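Local coordinates for protein catalase (Exiguobacterium oxidotolerans, PDB 2J2M) that catalyses the breakdown of hydrogen peroxide into water and oxygen, using a heme group, as a tetramer, at residues 74-78 with 79-83; 472-475 with 476-480; 23-27 with 28-32; 381-384 with 385-389. All blocks are in the same frame, centred on the assembly; numbering follows the deposited sequence.

Contact 1 (74-78 with 79-83); sequences KYTKA and AFLQE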
loop_
_atom_site.group_PDB
_atom_site.type_symbol
_atom_site.label_atom_id
_atom_site.label_comp_id
_atom_site.label_asym_id
_atom_site.label_seq_id
_atom_site.Cartn_x
_atom_site.Cartn_y
_atom_site.Cartn_z
ATOM N N LYS A 74 -39.989 -8.625 21.162
ATOM C CA LYS A 74 -40.535 -7.467 21.874
ATOM C C LYS A 74 -39.731 -6.190 21.573
ATOM O O LYS A 74 -40.308 -5.125 21.345
ATOM C CB LYS A 74 -40.490 -7.769 23.373
ATOM C CG LYS A 74 -41.144 -6.756 24.325
ATOM C CD LYS A 74 -41.097 -7.318 25.788
ATOM C CE LYS A 74 -41.080 -6.226 26.821
ATOM N NZ LYS A 74 -41.184 -6.690 28.228
ATOM N N TYR A 75 -38.412 -6.338 21.520
ATOM C CA TYR A 75 -37.454 -5.226 21.387
ATOM C C TYR A 75 -36.774 -5.074 20.012
ATOM O O TYR A 75 -36.396 -3.973 19.628
ATOM C CB TYR A 75 -36.347 -5.376 22.441
ATOM C CG TYR A 75 -36.792 -5.361 23.878
ATOM C CD1 TYR A 75 -36.400 -6.366 24.742
ATOM C CD2 TYR A 75 -37.597 -4.326 24.384
ATOM C CE1 TYR A 75 -36.774 -6.346 26.082
ATOM C CE2 TYR A 75 -37.995 -4.307 25.720
ATOM C CZ TYR A 75 -37.578 -5.319 26.562
ATOM O OH TYR A 75 -37.939 -5.316 27.889
ATOM N N THR A 76 -36.558 -6.178 19.310
ATOM C CA THR A 76 -35.888 -6.106 18.041
ATOM C C THR A 76 -36.433 -7.121 17.063
ATOM O O THR A 76 -36.851 -8.218 17.445
ATOM C CB THR A 76 -34.312 -6.252 18.126
ATOM O OG1 THR A 76 -33.744 -6.072 16.811
ATOM C CG2 THR A 76 -33.887 -7.623 18.662
ATOM N N LYS A 77 -36.387 -6.731 15.798
ATOM C CA LYS A 77 -36.785 -7.588 14.701
ATOM C C LYS A 77 -35.544 -8.202 14.066
ATOM O O LYS A 77 -35.607 -8.654 12.921
ATOM C CB LYS A 77 -37.588 -6.809 13.653
ATOM C CG LYS A 77 -36.873 -5.565 13.160
ATOM C CD LYS A 77 -37.389 -5.103 11.789
ATOM C CE LYS A 77 -36.808 -3.766 11.437
ATOM N NZ LYS A 77 -37.472 -3.272 10.220
ATOM N N ALA A 78 -34.424 -8.204 14.796
ATOM C CA ALA A 78 -33.217 -8.887 14.352
ATOM C C ALA A 78 -33.558 -10.345 14.135
ATOM O O ALA A 78 -34.037 -11.009 15.071
ATOM C CB ALA A 78 -32.117 -8.757 15.378
ATOM N N ALA A 79 -33.323 -10.824 12.904
ATOM C CA ALA A 79 -33.667 -12.200 12.485
ATOM C C ALA A 79 -33.174 -13.288 13.430
ATOM O O ALA A 79 -33.952 -14.176 13.817
ATOM C CB ALA A 79 -33.168 -12.480 11.080
ATOM N N PHE A 80 -31.901 -13.223 13.826
ATOM C CA PHE A 80 -31.355 -14.298 14.647
ATOM C C PHE A 80 -31.946 -14.355 16.064
ATOM O O PHE A 80 -31.858 -15.376 16.733
ATOM C CB PHE A 80 -29.818 -14.303 14.647
ATOM C CG PHE A 80 -29.185 -13.327 15.617
ATOM C CD1 PHE A 80 -29.000 -11.974 15.265
ATOM C CD2 PHE A 80 -28.734 -13.767 16.862
ATOM C CE1 PHE A 80 -28.385 -11.085 16.152
ATOM C CE2 PHE A 80 -28.119 -12.893 17.745
ATOM C CZ PHE A 80 -27.951 -11.548 17.395
ATOM N N LEU A 81 -32.576 -13.266 16.492
ATOM C CA LEU A 81 -33.058 -13.161 17.871
ATOM C C LEU A 81 -34.553 -13.409 18.037
ATOM O O LEU A 81 -35.095 -13.210 19.125
ATOM C CB LEU A 81 -32.682 -11.790 18.438
ATOM C CG LEU A 81 -31.667 -11.477 19.552
ATOM C CD1 LEU A 81 -30.644 -12.582 19.842
ATOM C CD2 LEU A 81 -31.002 -10.102 19.296
ATOM N N GLN A 82 -35.216 -13.836 16.962
ATOM C CA GLN A 82 -36.670 -14.096 16.984
ATOM C C GLN A 82 -37.100 -15.337 17.798
ATOM O O GLN A 82 -38.100 -15.283 18.520
ATOM C CB GLN A 82 -37.250 -14.150 15.557
ATOM C CG GLN A 82 -37.137 -12.820 14.794
ATOM C CD GLN A 82 -37.544 -11.637 15.670
ATOM O OE1 GLN A 82 -38.716 -11.484 16.004
ATOM N NE2 GLN A 82 -36.576 -10.799 16.042
ATOM N N GLU A 83 -36.340 -16.432 17.698
ATOM C CA GLU A 83 -36.786 -17.723 18.212
ATOM C C GLU A 83 -35.746 -18.338 19.141
ATOM O O GLU A 83 -34.570 -18.419 18.794
ATOM C CB GLU A 83 -37.078 -18.702 17.050
ATOM C CG GLU A 83 -38.046 -18.184 15.982
ATOM C CD GLU A 83 -39.499 -18.145 16.476
ATOM O OE1 GLU A 83 -39.973 -19.190 17.002
ATOM O OE2 GLU A 83 -40.160 -17.070 16.343
#
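A78 and Q82 hold this turn together, because the side-chain amide of Q82 folds back and gives its NE2 to two backbone carbonyls at once. Q82 NE2 lies 2.7 Å from A78 O and 3.0 Å from T76 O. Both bonds are nearly straight (170° and 164°), and both acceptors sit in the plane of the amide, one for each N-H. A bend at chi2 (-45°) brings the amide round to the chain. A78 O also accepts from L81 N at 3.0 Å, from the opposite face of its plane, and this second bond closes the 3-10 turn at 79-81. All of this belongs to the long loop that joins strands 59-68 and 87-95 of the catalase beta-barrel. Just before the turn, T76 OG1 accepts from A78 N at 3.0 Å in an ST turn, while also bonding to G323 O. The other branch of T76, CG2, meets L81 CD2 at 3.9 Å, the two side chains crossing at about a right angle; W203 touches both residues. A leucine in place of Q82 would probably leave T76 O without this donor and take one of the two donors described from A78 O, so that the turn was held less firmly.

Contact 2 (472-475 with 476-480); sequences EKLS and EALNV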
loop_
_atom_site.group_PDB
_atom_site.type_symbol
_atom_site.label_atom_id
_atom_site.label_comp_id
_atom_site.label_asym_id
_atom_site.label_seq_id
_atom_site.Cartn_x
_atom_site.Cartn_y
_atom_site.Cartn_z
ATOM N N GLU A 472 -9.227 12.330 50.454
ATOM C CA GLU A 472 -8.437 12.496 51.679
ATOM C C GLU A 472 -7.336 11.431 51.822
ATOM O O GLU A 472 -6.189 11.748 52.168
ATOM C CB GLU A 472 -9.335 12.475 52.915
ATOM C CG GLU A 472 -10.210 13.703 53.103
ATOM C CD GLU A 472 -11.293 13.478 54.167
ATOM O OE1 GLU A 472 -12.031 14.451 54.490
ATOM O OE2 GLU A 472 -11.404 12.320 54.674
ATOM N N LYS A 473 -7.686 10.173 51.564
ATOM C CA LYS A 473 -6.708 9.086 51.625
ATOM C C LYS A 473 -5.575 9.266 50.622
ATOM O O LYS A 473 -4.414 9.117 50.974
ATOM C CB LYS A 473 -7.387 7.731 51.453
ATOM C CG LYS A 473 -8.259 7.361 52.630
ATOM C CD LYS A 473 -9.303 6.333 52.276
ATOM C CE LYS A 473 -9.861 5.697 53.562
ATOM N NZ LYS A 473 -10.819 4.567 53.302
ATOM N N LEU A 474 -5.925 9.622 49.388
ATOM C CA LEU A 474 -4.939 9.898 48.344
ATOM C C LEU A 474 -4.025 11.056 48.746
ATOM O O LEU A 474 -2.821 10.999 48.542
ATOM C CB LEU A 474 -5.638 10.203 47.010
ATOM C CG LEU A 474 -6.208 9.064 46.150
ATOM C CD1 LEU A 474 -7.033 9.645 45.006
ATOM C CD2 LEU A 474 -5.105 8.181 45.596
ATOM N N SER A 475 -4.625 12.100 49.309
ATOM C CA SER A 475 -3.915 13.276 49.822
ATOM C C SER A 475 -2.876 12.907 50.884
ATOM O O SER A 475 -1.757 13.401 50.853
ATOM C CB SER A 475 -4.928 14.265 50.412
ATOM O OG SER A 475 -4.272 15.312 51.100
ATOM N N GLU A 476 -3.264 12.037 51.816
ATOM C CA GLU A 476 -2.383 11.593 52.888
ATOM C C GLU A 476 -1.247 10.744 52.348
ATOM O O GLU A 476 -0.079 10.990 52.668
ATOM C CB GLU A 476 -3.156 10.822 53.969
ATOM C CG GLU A 476 -3.950 11.711 54.941
ATOM C CD GLU A 476 -3.947 11.158 56.375
ATOM O OE1 GLU A 476 -5.007 11.211 57.060
ATOM O OE2 GLU A 476 -2.867 10.672 56.811
ATOM N N ALA A 477 -1.590 9.768 51.509
ATOM C CA ALA A 477 -0.605 8.847 50.953
ATOM C C ALA A 477 0.403 9.529 50.020
ATOM O O ALA A 477 1.469 8.990 49.786
ATOM C CB ALA A 477 -1.299 7.665 50.249
ATOM N N LEU A 478 0.087 10.730 49.537
ATOM C CA LEU A 478 0.845 11.333 48.424
ATOM C C LEU A 478 2.028 12.313 48.610
ATOM O O LEU A 478 2.707 12.563 47.634
ATOM C CB LEU A 478 -0.083 11.774 47.275
ATOM C CG LEU A 478 -0.065 11.000 45.931
ATOM C CD1 LEU A 478 0.772 9.707 45.893
ATOM C CD2 LEU A 478 -1.489 10.755 45.406
ATOM N N ASN A 479 2.291 12.955 49.745
ATOM C CA ASN A 479 1.377 13.547 50.682
ATOM C C ASN A 479 1.227 14.971 50.134
ATOM O O ASN A 479 2.196 15.736 50.094
ATOM C CB ASN A 479 2.043 13.638 52.060
ATOM C CG ASN A 479 2.903 12.407 52.408
ATOM O OD1 ASN A 479 3.903 12.106 51.740
ATOM N ND2 ASN A 479 2.527 11.714 53.491
ATOM N N VAL A 480 0.033 15.309 49.669
ATOM C CA VAL A 480 -0.234 16.608 49.052
ATOM C C VAL A 480 -1.484 17.200 49.711
ATOM O O VAL A 480 -2.562 16.601 49.629
ATOM C CB VAL A 480 -0.485 16.457 47.527
ATOM C CG1 VAL A 480 -0.931 17.790 46.912
ATOM C CG2 VAL A 480 0.751 15.898 46.805
#
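S475 OG donates to V480 O at 2.6 Å, the shortest hydrogen bond here, arriving well above the plane of that carbonyl. The same two residues are joined a second time through their backbones, V480 N reaching S475 O at 2.9 Å in the carbonyl plane. With its OG anti to the backbone N (chi1 171°), S475 has its hydroxyl on the same side as its own carbonyl, which lets one residue grip both the N-H and the C=O of V480. The backbone bond spans five residues instead of the four of an alpha-helix, and the CA of N479 also comes within 3.1 Å of S475 O. The peptide leading into N479 is modelled as cis. An alanine in place of S475 is likely to leave V480 O without its hydroxyl partner and the segment after the helix freer to swing.

Upstream the pattern is regular. E476 N bonds to E472 O and A477 N to K473 O (2.9 Å, 168°). CB and CG of E476 lie against E472 O, CG at 3.6 Å, and the two carboxylates stay well apart, E472 OE2 to E476 OE1 6.9 Å. On the inner side L474 CD2 comes within 4.4 Å of L478 CD2. L474 packs on L440 and L443 of one helix and F463 of another, and L478 and V480 both touch I460. This is an amphipathic surface helix, 468-477, packed against helices 433-447 and 453-466 in the alpha-helical C-terminal region of this catalase.

Contact 3 (23-27 with 28-32); sequences RTAGR and RGPTL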
loop_
_atom_site.group_PDB
_atom_site.type_symbol
_atom_site.label_atom_id
_atom_site.label_comp_id
_atom_site.label_asym_id
_atom_site.label_seq_id
_atom_site.Cartn_x
_atom_site.Cartn_y
_atom_site.Cartn_z
ATOM N N ARG A 23 21.237 -20.808 -6.247
ATOM C CA ARG A 23 21.987 -20.964 -7.478
ATOM C C ARG A 23 23.109 -19.929 -7.506
ATOM O O ARG A 23 22.856 -18.731 -7.460
ATOM C CB ARG A 23 21.091 -20.830 -8.708
ATOM C CG ARG A 23 21.868 -21.110 -9.965
ATOM C CD ARG A 23 21.009 -21.241 -11.214
ATOM N NE ARG A 23 21.798 -21.917 -12.245
ATOM C CZ ARG A 23 21.526 -23.111 -12.757
ATOM N NH1 ARG A 23 22.347 -23.643 -13.662
ATOM N NH2 ARG A 23 20.431 -23.768 -12.396
ATOM N N THR A 24 24.347 -20.405 -7.567
ATOM C CA THR A 24 25.513 -19.523 -7.465
ATOM C C THR A 24 26.457 -19.658 -8.650
ATOM O O THR A 24 26.434 -20.670 -9.365
ATOM C CB THR A 24 26.310 -19.766 -6.145
ATOM O OG1 THR A 24 26.647 -21.165 -6.020
ATOM C CG2 THR A 24 25.490 -19.292 -4.950
ATOM N N ALA A 25 27.285 -18.633 -8.859
ATOM C CA ALA A 25 28.201 -18.621 -9.987
ATOM C C ALA A 25 29.448 -19.430 -9.622
ATOM O O ALA A 25 30.549 -18.891 -9.455
ATOM C CB ALA A 25 28.548 -17.192 -10.365
ATOM N N GLY A 26 29.256 -20.740 -9.492
ATOM C CA GLY A 26 30.280 -21.633 -8.965
ATOM C C GLY A 26 29.926 -22.040 -7.554
ATOM O O GLY A 26 29.107 -21.388 -6.888
ATOM N N ARG A 27 30.540 -23.121 -7.092
ATOM C CA ARG A 27 30.281 -23.657 -5.763
ATOM C C ARG A 27 30.523 -22.597 -4.681
ATOM O O ARG A 27 29.824 -22.578 -3.682
ATOM C CB ARG A 27 31.178 -24.859 -5.508
ATOM C CG ARG A 27 30.699 -25.770 -4.394
ATOM C CD ARG A 27 31.449 -27.092 -4.418
ATOM N NE ARG A 27 31.212 -27.850 -5.637
ATOM C CZ ARG A 27 30.198 -28.695 -5.817
ATOM N NH1 ARG A 27 29.286 -28.890 -4.849
ATOM N NH2 ARG A 27 30.084 -29.344 -6.979
ATOM N N ARG A 28 31.526 -21.740 -4.879
ATOM C CA ARG A 28 31.863 -20.732 -3.880
ATOM C C ARG A 28 31.803 -19.321 -4.452
ATOM O O ARG A 28 32.492 -18.415 -3.972
ATOM C CB ARG A 28 33.236 -21.008 -3.248
ATOM C CG ARG A 28 33.392 -22.396 -2.573
ATOM C CD ARG A 28 34.643 -22.443 -1.637
ATOM N NE ARG A 28 35.624 -21.485 -2.141
ATOM C CZ ARG A 28 36.044 -20.388 -1.515
ATOM N NH1 ARG A 28 36.903 -19.609 -2.151
ATOM N NH2 ARG A 28 35.659 -20.096 -0.271
ATOM N N GLY A 29 30.973 -19.142 -5.474
ATOM C CA GLY A 29 30.809 -17.853 -6.114
ATOM C C GLY A 29 29.510 -17.144 -5.778
ATOM O O GLY A 29 28.614 -17.707 -5.137
ATOM N N PRO A 30 29.371 -15.904 -6.240
ATOM C CA PRO A 30 28.176 -15.149 -5.856
ATOM C C PRO A 30 26.840 -15.680 -6.446
ATOM O O PRO A 30 26.820 -16.410 -7.441
ATOM C CB PRO A 30 28.498 -13.731 -6.323
ATOM C CG PRO A 30 29.443 -13.913 -7.422
ATOM C CD PRO A 30 30.259 -15.136 -7.131
ATOM N N THR A 31 25.749 -15.306 -5.782
ATOM C CA THR A 31 24.408 -15.741 -6.090
ATOM C C THR A 31 23.888 -15.091 -7.378
ATOM O O THR A 31 24.232 -13.938 -7.697
ATOM C CB THR A 31 23.493 -15.450 -4.901
ATOM O OG1 THR A 31 24.003 -16.151 -3.756
ATOM C CG2 THR A 31 22.029 -15.877 -5.149
ATOM N N LEU A 32 23.081 -15.848 -8.117
ATOM C CA LEU A 32 22.575 -15.388 -9.405
ATOM C C LEU A 32 21.221 -14.684 -9.297
ATOM O O LEU A 32 20.313 -15.135 -8.567
ATOM C CB LEU A 32 22.492 -16.562 -10.394
ATOM C CG LEU A 32 23.825 -17.200 -10.780
ATOM C CD1 LEU A 32 23.596 -18.290 -11.855
ATOM C CD2 LEU A 32 24.826 -16.147 -11.250
#
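The chain from R23 to L32 doubles back as a short antiparallel pair: L32 N bonds to R23 O (3.0 Å) and A25 N to P30 O (2.7 Å), making T24 and T31 a non-hydrogen-bonded pair, and a type I turn from G26 to G29 closes the end. L32 divides its two methyls. CD1 lies 3.8 Å from R23 CG and sits at the edge of the guanidinium, while CD2 meets A25 CB at 4.0 Å. T24 OG1, set between its own backbone N and carbonyl carbon (chi1 54°), donates to G26 O at 2.6 Å; G29 N bonds weakly to the same oxygen. This beta-hairpin belongs to the N-terminal arm, which in catalases is threaded among the other subunits. R23 and T24 continue the ladder antiparallel to a strand of the second subunit, and A25 packs on A25 of the third. The arginines bind other subunits: R28 forms a salt bridge with D276 and R27 NH1 a hydrogen bond with E414 O, both of the second, and R23 NH1 reaches D401 O of the fourth. At the turn, a CB on G29 would clash with A25 O, and one on G26 (phi 105°) would jam against the preceding carbonyl.

Contact 4 (381-384 with 385-389); sequences VNYE and PNRYQ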
loop_
_atom_site.group_PDB
_atom_site.type_symbol
_atom_site.label_atom_id
_atom_site.label_comp_id
_atom_site.label_asym_id
_atom_site.label_seq_id
_atom_site.Cartn_x
_atom_site.Cartn_y
_atom_site.Cartn_z
ATOM N N VAL A 381 -23.169 -5.851 -15.497
ATOM C CA VAL A 381 -24.124 -4.915 -14.916
ATOM C C VAL A 381 -23.673 -4.487 -13.528
ATOM O O VAL A 381 -24.064 -5.084 -12.503
ATOM C CB VAL A 381 -25.559 -5.503 -14.857
ATOM C CG1 VAL A 381 -26.566 -4.430 -14.398
ATOM C CG2 VAL A 381 -25.960 -6.089 -16.224
ATOM N N ASN A 382 -22.868 -3.423 -13.510
ATOM C CA ASN A 382 -22.296 -2.884 -12.273
ATOM C C ASN A 382 -22.926 -1.540 -11.828
ATOM O O ASN A 382 -22.320 -0.760 -11.089
ATOM C CB ASN A 382 -20.760 -2.805 -12.387
ATOM C CG ASN A 382 -20.277 -1.905 -13.545
ATOM O OD1 ASN A 382 -21.056 -1.161 -14.159
ATOM N ND2 ASN A 382 -18.981 -1.969 -13.835
ATOM N N TYR A 383 -24.156 -1.284 -12.270
ATOM C CA TYR A 383 -24.841 -0.027 -11.939
ATOM C C TYR A 383 -26.288 -0.322 -11.603
ATOM O O TYR A 383 -26.874 -1.226 -12.198
ATOM C CB TYR A 383 -24.760 0.970 -13.112
ATOM C CG TYR A 383 -25.395 0.443 -14.368
ATOM C CD1 TYR A 383 -26.729 0.727 -14.665
ATOM C CD2 TYR A 383 -24.679 -0.363 -15.248
ATOM C CE1 TYR A 383 -27.341 0.243 -15.826
ATOM C CE2 TYR A 383 -25.290 -0.874 -16.417
ATOM C CZ TYR A 383 -26.627 -0.558 -16.691
ATOM O OH TYR A 383 -27.244 -1.039 -17.826
ATOM N N GLU A 384 -26.846 0.435 -10.655
ATOM C CA GLU A 384 -28.276 0.376 -10.286
ATOM C C GLU A 384 -28.839 1.797 -10.147
ATOM O O GLU A 384 -28.160 2.675 -9.633
ATOM C CB GLU A 384 -28.440 -0.357 -8.961
ATOM C CG GLU A 384 -29.806 -0.967 -8.705
ATOM C CD GLU A 384 -30.814 -0.007 -8.112
ATOM O OE1 GLU A 384 -32.013 -0.316 -8.223
ATOM O OE2 GLU A 384 -30.435 1.044 -7.538
ATOM N N PRO A 385 -30.067 2.052 -10.622
ATOM C CA PRO A 385 -31.000 1.180 -11.345
ATOM C C PRO A 385 -30.474 0.726 -12.705
ATOM O O PRO A 385 -29.596 1.359 -13.293
ATOM C CB PRO A 385 -32.263 2.049 -11.496
ATOM C CG PRO A 385 -31.762 3.430 -11.467
ATOM C CD PRO A 385 -30.632 3.402 -10.446
ATOM N N ASN A 386 -30.997 -0.410 -13.145
ATOM C CA ASN A 386 -30.735 -0.974 -14.463
ATOM C C ASN A 386 -32.034 -1.641 -14.957
ATOM O O ASN A 386 -33.032 -1.654 -14.211
ATOM C CB ASN A 386 -29.563 -1.965 -14.401
ATOM C CG ASN A 386 -29.732 -3.004 -13.328
ATOM O OD1 ASN A 386 -30.598 -3.866 -13.417
ATOM N ND2 ASN A 386 -28.907 -2.933 -12.312
ATOM N N ARG A 387 -32.009 -2.179 -16.183
ATOM C CA ARG A 387 -33.189 -2.760 -16.844
ATOM C C ARG A 387 -33.445 -4.237 -16.539
ATOM O O ARG A 387 -34.491 -4.792 -16.899
ATOM C CB ARG A 387 -33.092 -2.592 -18.371
ATOM C CG ARG A 387 -31.940 -3.342 -19.034
ATOM C CD ARG A 387 -31.947 -3.156 -20.562
ATOM N NE ARG A 387 -31.582 -1.805 -21.002
ATOM C CZ ARG A 387 -30.362 -1.414 -21.395
ATOM N NH1 ARG A 387 -29.336 -2.255 -21.424
ATOM N NH2 ARG A 387 -30.166 -0.167 -21.791
ATOM N N TYR A 388 -32.487 -4.881 -15.893
ATOM C CA TYR A 388 -32.505 -6.326 -15.771
ATOM C C TYR A 388 -33.166 -6.733 -14.461
ATOM O O TYR A 388 -32.847 -6.215 -13.388
ATOM C CB TYR A 388 -31.083 -6.867 -15.898
ATOM C CG TYR A 388 -30.347 -6.373 -17.138
ATOM C CD1 TYR A 388 -29.442 -5.298 -17.067
ATOM C CD2 TYR A 388 -30.545 -6.981 -18.377
ATOM C CE1 TYR A 388 -28.748 -4.839 -18.206
ATOM C CE2 TYR A 388 -29.856 -6.537 -19.525
ATOM C CZ TYR A 388 -28.968 -5.467 -19.418
ATOM O OH TYR A 388 -28.318 -5.039 -20.533
ATOM N N GLN A 389 -34.118 -7.648 -14.560
ATOM C CA GLN A 389 -34.921 -8.051 -13.413
ATOM C C GLN A 389 -34.176 -9.020 -12.498
ATOM O O GLN A 389 -34.493 -9.101 -11.321
ATOM C CB GLN A 389 -36.257 -8.679 -13.864
ATOM C CG GLN A 389 -37.476 -8.040 -13.198
ATOM C CD GLN A 389 -38.622 -9.025 -12.976
ATOM O OE1 GLN A 389 -39.311 -9.441 -13.923
ATOM N NE2 GLN A 389 -38.835 -9.397 -11.711
#
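N386 turns back toward Y383 and forms an Asx turn in the irregular loop between helix 330-346 and strand 403-404. Its CB rests 3.4 Å from Y383 CE1. Next, N386 CG, set between the backbone N and the carbonyl carbon (chi1 52°), passes V381 CG1 at 3.6 Å, the two side chains crossing at about a right angle. At the tip N386 ND2 donates to Y383 O at 2.7 Å, nearly straight (170°), in the plane of both the carbonyl and the amide; Y366 OH also bonds to ND2. N386 OD1 uses a lone pair for Y388 N at 3.3 Å, the bond of the Asx turn, and K393 NZ also reaches this oxygen. The amide is therefore held at both ends and cannot easily flip. A cis peptide before P385 helps reverse the chain, and P385 O lies at the edge of the Y383 ring, 3.2 Å from CD1. Y383 OH bonds to D165 of the third subunit, E384 OE2 to N19 and Q20 of the fourth. V381 CG2 packs 3.6 Å from Y388 CE1. R387 CG sits over the centre of the Y388 ring, and R387 NH1, salt-bridged to D161 of the third subunit, donates to Y388 OH at 3.1 Å.

In the fold
The four contacts are local and well separated along the chain, in the order 3, 1, 4, 2. Contacts 1 and 4 come nearest, with centres about 32 Å apart and closest atoms about 19 Å apart. Contact 1 lies in a loop between two strands of the barrel and meets no other subunit; contact 2, in the C-terminal helices, also stays within its own chain, about 52 Å away between centres. Contacts 3 and 4 do the joining: both reach the third and fourth subunits, and contact 3 the second as well, though their centres lie about 59 Å apart. Contact 3 also has a heme in its neighbourhood, the side chain of T31 being about 10 Å from one, without touching it.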